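Local coordinates for protein cerato-platanin 1 (Moniliophthora perniciosa, PDB 3SUJ) that is a secreted fungal protein of the cerato-platanin family, able to bind zinc ions, whose biological function is not firmly established, at residues Q95-L100 / G109-D114. Sequence-based numbering, arbitrary orientation. Where two conformers were deposited one is given.
Sequences QAMDDL and GTVNVD
M97 reaches from the helix to the backbone of G109: CE stands 3.4 Å from G109 O. CG is anti to the backbone N (chi1 -173°) and the chain beyond it is extended, a shape with which an unbranched methionine can span the 9.2 Å between M97 CA and G109 CA. The same methyl meets both branches of V111, CG1 at 4.0 Å from M97 CE and CG2 at nearly the same distance. G109 is the first residue after the short helix 105-108 to leave helical backbone angles, with a positive phi of 83° that a residue without a side chain adopts readily. Strand 111-118 then runs into the sheet of the double-psi beta-barrel, and helix 94-101 packs beside its beginning. V111 and V113 both turn their CB toward the helix; a beta-branched valine has only one side-chain torsion to fix and sets its two methyls close to the strand backbone. One helical turn after M97, L100 crosses V113 obliquely, its CD2 lying 3.9 Å from V113 CG1. The forked end of leucine suits this buried place, since L100 also packs on L5, Y68 and I78. With M97 touching Y7, the helix is set across strands 3-7, 111-118, 63-68 and 76-83, four successive strands of the sheet. No hydrogen bond joins the two segments. T110 directs its CB away from the helix, and its OG1 is hydrogen-bonded with S6 OG.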
loop_
_atom_site.group_PDB
_atom_site.type_symbol
_atom_site.label_atom_id
_atom_site.label_comp_id
_atom_site.label_asym_id
_atom_site.label_seq_id
_atom_site.Cartn_x
_atom_site.Cartn_y
_atom_site.Cartn_z
ATOM N N GLN A 95 -4.395 4.454 -8.071
ATOM C CA GLN A 95 -5.109 5.603 -7.484
ATOM C C GLN A 95 -4.269 6.213 -6.333
ATOM O O GLN A 95 -4.199 7.431 -6.217
ATOM C CB GLN A 95 -6.453 5.179 -6.983
ATOM C CG GLN A 95 -7.512 5.042 -8.081
ATOM C CD GLN A 95 -8.686 4.333 -7.601
ATOM O OE1 GLN A 95 -9.662 5.019 -7.116
ATOM N NE2 GLN A 95 -8.654 3.003 -7.641
ATOM N N ALA A 96 -3.689 5.395 -5.476
ATOM C CA ALA A 96 -2.905 5.924 -4.376
ATOM C C ALA A 96 -1.686 6.676 -4.878
ATOM O O ALA A 96 -1.377 7.767 -4.392
ATOM C CB ALA A 96 -2.535 4.789 -3.521
ATOM N N MET A 97 -0.981 6.114 -5.885
ATOM C CA MET A 97 0.195 6.778 -6.366
ATOM C C MET A 97 -0.167 8.059 -7.150
ATOM O O MET A 97 0.595 9.024 -7.076
ATOM C CB MET A 97 1.084 5.815 -7.186
ATOM C CG MET A 97 2.427 6.494 -7.535
ATOM S SD MET A 97 3.577 5.255 -8.168
ATOM C CE MET A 97 4.928 6.254 -8.708
ATOM N N ASP A 98 -1.271 8.034 -7.873
ATOM C CA ASP A 98 -1.747 9.257 -8.516
ATOM C C ASP A 98 -2.090 10.308 -7.442
ATOM O O ASP A 98 -1.752 11.501 -7.660
ATOM C CB ASP A 98 -2.964 8.952 -9.368
ATOM C CG ASP A 98 -2.592 8.556 -10.811
ATOM O OD1 ASP A 98 -1.542 8.911 -11.287
ATOM O OD2 ASP A 98 -3.448 7.891 -11.449
ATOM N N ASP A 99 -2.699 9.911 -6.340
ATOM C CA ASP A 99 -3.056 10.838 -5.221
ATOM C C ASP A 99 -1.740 11.479 -4.737
ATOM O O ASP A 99 -1.625 12.684 -4.555
ATOM C CB ASP A 99 -3.778 10.076 -4.106
ATOM C CG ASP A 99 -5.241 9.824 -4.427
ATOM O OD1 ASP A 99 -5.702 10.222 -5.507
ATOM O OD2 ASP A 99 -5.921 9.192 -3.598
ATOM N N LEU A 100 -0.714 10.660 -4.529
ATOM C CA LEU A 100 0.508 11.097 -3.954
ATOM C C LEU A 100 1.231 12.060 -4.833
ATOM O O LEU A 100 1.938 12.966 -4.327
ATOM C CB LEU A 100 1.378 9.847 -3.672
ATOM C CG LEU A 100 2.677 10.108 -2.980
ATOM C CD1 LEU A 100 2.442 10.780 -1.574
ATOM C CD2 LEU A 100 3.386 8.779 -2.894
ATOM N N GLY A 109 6.342 6.179 -12.803
ATOM C CA GLY A 109 6.561 4.738 -12.657
ATOM C C GLY A 109 6.933 4.343 -11.226
ATOM O O GLY A 109 6.217 3.639 -10.546
ATOM N N THR A 110 8.092 4.842 -10.808
ATOM C CA THR A 110 8.678 4.599 -9.423
ATOM C C THR A 110 9.205 5.918 -8.877
ATOM O O THR A 110 9.841 6.656 -9.667
ATOM C CB THR A 110 9.774 3.563 -9.489
ATOM O OG1 THR A 110 9.183 2.320 -9.952
ATOM C CG2 THR A 110 10.420 3.327 -8.119
ATOM N N VAL A 111 8.896 6.275 -7.645
ATOM C CA VAL A 111 9.388 7.532 -7.017
ATOM C C VAL A 111 10.011 7.154 -5.711
ATOM O O VAL A 111 9.762 6.096 -5.162
ATOM C CB VAL A 111 8.316 8.524 -6.776
ATOM C CG1 VAL A 111 7.712 9.056 -8.074
ATOM C CG2 VAL A 111 7.254 8.044 -5.861
ATOM N N ASN A 112 10.842 8.006 -5.205
ATOM C CA ASN A 112 11.343 7.871 -3.802
ATOM C C ASN A 112 10.449 8.594 -2.850
ATOM O O ASN A 112 9.987 9.680 -3.168
ATOM C CB ASN A 112 12.784 8.416 -3.719
ATOM C CG ASN A 112 13.742 7.594 -4.563
ATOM O OD1 ASN A 112 13.617 6.372 -4.715
ATOM N ND2 ASN A 112 14.708 8.271 -5.130
ATOM N N VAL A 113 10.147 7.931 -1.757
ATOM C CA VAL A 113 9.310 8.497 -0.682
ATOM C C VAL A 113 9.979 8.330 0.665
ATOM O O VAL A 113 10.783 7.431 0.869
ATOM C CB VAL A 113 7.916 7.811 -0.650
ATOM C CG1 VAL A 113 7.111 8.102 -1.924
ATOM C CG2 VAL A 113 8.042 6.335 -0.410
ATOM N N ASP A 114 9.562 9.182 1.592
ATOM C CA ASP A 114 9.873 8.864 3.035
ATOM C C ASP A 114 8.800 8.003 3.601
ATOM O O ASP A 114 7.648 8.193 3.278
ATOM C CB ASP A 114 9.938 10.201 3.832
ATOM C CG ASP A 114 11.249 10.803 3.694
ATOM O OD1 ASP A 114 12.175 10.290 4.357
ATOM O OD2 ASP A 114 11.388 11.713 2.885
#